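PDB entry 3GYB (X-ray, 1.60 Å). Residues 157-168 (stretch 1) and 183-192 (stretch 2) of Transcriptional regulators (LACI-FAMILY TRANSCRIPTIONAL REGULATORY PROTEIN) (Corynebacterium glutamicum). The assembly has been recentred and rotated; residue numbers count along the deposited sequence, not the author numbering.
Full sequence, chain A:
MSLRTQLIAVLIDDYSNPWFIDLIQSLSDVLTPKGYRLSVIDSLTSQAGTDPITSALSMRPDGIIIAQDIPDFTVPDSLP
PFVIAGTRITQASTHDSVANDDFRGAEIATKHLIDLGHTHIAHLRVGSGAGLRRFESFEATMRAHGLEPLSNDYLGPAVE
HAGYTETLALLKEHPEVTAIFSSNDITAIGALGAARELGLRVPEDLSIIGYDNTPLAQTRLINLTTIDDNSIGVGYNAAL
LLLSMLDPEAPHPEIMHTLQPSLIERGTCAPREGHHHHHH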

# COMPACT_ATOMS: atom_id res chain seq x y z
N PRO A 157 -7.14 9.36 11.83
CA PRO A 157 -6.40 8.19 11.37
C PRO A 157 -5.21 8.54 10.49
O PRO A 157 -5.14 9.64 9.93
N ALA A 158 -4.28 7.60 10.37
CA ALA A 158 -3.09 7.81 9.56
C ALA A 158 -3.44 7.68 8.08
O ALA A 158 -3.69 6.59 7.58
N VAL A 159 -3.46 8.82 7.39
CA VAL A 159 -3.76 8.85 5.97
C VAL A 159 -2.84 9.86 5.30
O VAL A 159 -2.48 10.88 5.90
N GLU A 160 -2.45 9.58 4.06
CA GLU A 160 -1.54 10.47 3.34
C GLU A 160 -2.07 11.88 3.16
O GLU A 160 -1.35 12.84 3.38
N HIS A 161 -3.34 12.01 2.78
CA HIS A 161 -3.88 13.34 2.56
C HIS A 161 -3.77 14.24 3.78
O HIS A 161 -3.43 15.42 3.64
N ALA A 162 -4.07 13.71 4.95
CA ALA A 162 -3.97 14.51 6.17
C ALA A 162 -2.51 14.86 6.47
O ALA A 162 -2.22 15.93 6.99
N GLY A 163 -1.59 13.96 6.13
CA GLY A 163 -0.20 14.26 6.37
C GLY A 163 0.21 15.45 5.53
O GLY A 163 0.99 16.31 5.95
N TYR A 164 -0.35 15.51 4.32
CA TYR A 164 -0.07 16.58 3.39
C TYR A 164 -0.60 17.92 3.90
O TYR A 164 0.17 18.86 4.06
N THR A 165 -1.90 17.99 4.16
CA THR A 165 -2.49 19.25 4.62
C THR A 165 -2.03 19.66 6.01
O THR A 165 -1.86 20.85 6.27
N GLU A 166 -1.81 18.69 6.90
CA GLU A 166 -1.34 19.02 8.24
C GLU A 166 0.08 19.59 8.18
O GLU A 166 0.43 20.49 8.94
N THR A 167 0.92 19.05 7.29
CA THR A 167 2.28 19.55 7.19
C THR A 167 2.30 20.95 6.59
O THR A 167 3.05 21.82 7.05
N LEU A 168 1.48 21.19 5.58
CA LEU A 168 1.43 22.52 4.99
C LEU A 168 0.97 23.53 6.03
O LEU A 168 1.47 24.66 6.08
N SER A 183 4.52 10.37 12.79
CA SER A 183 4.09 9.20 13.56
C SER A 183 4.20 7.91 12.77
O SER A 183 4.44 6.85 13.34
N ASN A 184 4.03 7.98 11.45
CA ASN A 184 4.16 6.79 10.62
C ASN A 184 4.54 7.17 9.19
O ASN A 184 4.50 8.34 8.83
N ASP A 185 4.92 6.17 8.40
CA ASP A 185 5.33 6.41 7.02
C ASP A 185 4.28 7.00 6.10
O ASP A 185 4.59 7.91 5.33
N ILE A 186 3.06 6.50 6.15
CA ILE A 186 2.03 7.01 5.24
C ILE A 186 1.82 8.50 5.49
O ILE A 186 1.63 9.27 4.56
N THR A 187 1.88 8.91 6.75
CA THR A 187 1.73 10.32 7.07
C THR A 187 2.94 11.08 6.52
O THR A 187 2.82 12.19 6.00
N ALA A 188 4.12 10.46 6.61
CA ALA A 188 5.36 11.07 6.13
C ALA A 188 5.33 11.29 4.62
O ALA A 188 5.96 12.23 4.12
N ILE A 189 4.62 10.43 3.90
CA ILE A 189 4.51 10.58 2.45
C ILE A 189 3.81 11.91 2.19
O ILE A 189 4.17 12.64 1.27
N GLY A 190 2.82 12.23 3.03
CA GLY A 190 2.12 13.49 2.90
C GLY A 190 3.06 14.65 3.22
O GLY A 190 3.05 15.68 2.54
N ALA A 191 3.87 14.47 4.26
CA ALA A 191 4.81 15.51 4.66
C ALA A 191 5.82 15.77 3.54
O ALA A 191 6.18 16.92 3.28
N LEU A 192 6.27 14.71 2.88
CA LEU A 192 7.22 14.86 1.78
C LEU A 192 6.57 15.62 0.63
O LEU A 192 7.22 16.41 -0.05

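Helices can pack almost backbone to backbone where glycines meet, and the side chains around such a point pack at its margins. In this LacI-family regulator, helices 160-168 and 185-192 cross at -46° with axes 6.5 Å apart, and Tyr164 CA lies 3.8 Å from Gly190 CA. A CB on Gly190 would sit 2.4 Å from both Glu160 O and Tyr164 N; one on Gly163 would be 2.3 Å from Thr187 O. Their absence permits CA-H...O contacts, Gly190 CA to Glu160 O at 3.6 Å and Tyr164 CA to Gly190 O at 3.4 Å.

No direct hydrogen bond joins the stretches; the polar side chains described here bond within their own stretch or to water. Thr167, chi1 m, donates from OG1 to Gly163 O (2.7 Å), which leaves OG1 3.4 Å from Ala191 CB. Asn184, chi1 p, caps its helix: OD1 accepts from Thr187 N (2.9 Å) and, with Thr187 chi1 m, from Thr187 OG1 (2.8 Å), while ND2 lies 3.0 Å from Ala158 CB. The CA-to-CB bond of Ala158 points toward the other stretch, and Ala158 CB also meets Ile186 CG2 (3.8 Å). Ile186, t then p, carries CD1 to 4.1 Å from Glu160 CB.

Two waters bridge the stretches. Water 1 donates to Thr187 OG1 and accepts from Val159 N; water 2 donates to Glu160 OE2 and Ile189 O. Glu160, t then m, lays its CG 4.0 Å from Ile189 CG2.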

# COMPACT_ATOMS: atom_id res chain seq x y z
CB PRO A 157 -7.45 7.40 10.61
CG PRO A 157 -8.26 8.49 9.98
CD PRO A 157 -8.42 9.48 11.11
CB ALA A 158 -2.03 6.79 9.93
CB VAL A 159 -5.23 9.23 5.69
CG1 VAL A 159 -6.15 8.10 6.13
CG2 VAL A 159 -5.58 10.51 6.42
CB GLU A 160 -1.20 9.86 1.98
CG GLU A 160 -0.23 10.68 1.12
CD GLU A 160 -0.87 11.87 0.42
OE1 GLU A 160 -2.07 11.78 0.07
OE2 GLU A 160 -0.18 12.89 0.21
CB HIS A 161 -5.33 13.28 2.10
CG HIS A 161 -5.86 14.61 1.65
ND1 HIS A 161 -5.47 15.20 0.47
CD2 HIS A 161 -6.69 15.50 2.26
CE1 HIS A 161 -6.04 16.39 0.37
NE2 HIS A 161 -6.78 16.59 1.44
CB ALA A 162 -4.58 13.76 7.35
CB TYR A 164 -0.69 16.25 2.02
CG TYR A 164 -0.50 17.33 0.99
CD1 TYR A 164 0.78 17.70 0.56
CD2 TYR A 164 -1.59 17.99 0.43
CE1 TYR A 164 0.96 18.69 -0.40
CE2 TYR A 164 -1.42 18.98 -0.54
CZ TYR A 164 -0.14 19.32 -0.95
OH TYR A 164 0.03 20.30 -1.91
CB THR A 165 -4.03 19.20 4.56
OG1 THR A 165 -4.52 18.16 5.41
CG2 THR A 165 -4.48 18.94 3.12
CB GLU A 166 -1.34 17.78 9.14
CG GLU A 166 -2.71 17.34 9.61
CD GLU A 166 -3.39 18.37 10.49
OE1 GLU A 166 -2.75 18.86 11.45
OE2 GLU A 166 -4.56 18.69 10.22
CB THR A 167 3.18 18.61 6.34
OG1 THR A 167 3.27 17.34 6.99
CG2 THR A 167 4.59 19.20 6.21
CB LEU A 168 0.48 22.55 3.79
CG LEU A 168 0.97 21.87 2.51
CD1 LEU A 168 -0.13 21.95 1.45
CD2 LEU A 168 2.24 22.56 2.00
CB SER A 183 2.66 9.39 14.06
OG SER A 183 2.38 8.47 15.11
CB ASN A 184 2.86 5.98 10.63
CG ASN A 184 1.66 6.82 10.28
OD1 ASN A 184 1.59 7.40 9.20
ND2 ASN A 184 0.72 6.91 11.21
CB ASP A 185 5.83 5.10 6.39
CG ASP A 185 7.19 4.68 6.90
OD1 ASP A 185 7.79 5.40 7.74
OD2 ASP A 185 7.67 3.60 6.46
CB ILE A 186 0.71 6.21 5.38
CG1 ILE A 186 -0.22 6.54 4.22
CG2 ILE A 186 0.04 6.49 6.71
CD1 ILE A 186 0.36 6.20 2.85
CB THR A 187 1.60 10.53 8.59
OG1 THR A 187 0.37 9.95 9.03
CG2 THR A 187 1.61 12.02 8.95
CB ALA A 188 6.57 10.20 6.52
CB ILE A 189 3.68 9.44 1.81
CG1 ILE A 189 4.35 8.09 2.09
CG2 ILE A 189 3.54 9.67 0.31
CD1 ILE A 189 5.79 8.03 1.66
CB ALA A 191 5.54 15.09 5.93
CB LEU A 192 7.70 13.49 1.29
CG LEU A 192 8.66 12.75 2.24
CD1 LEU A 192 8.78 11.29 1.84
CD2 LEU A 192 10.02 13.45 2.23
O HOH W 1 -2.02 11.24 8.84
O HOH W 2 2.31 13.40 -0.88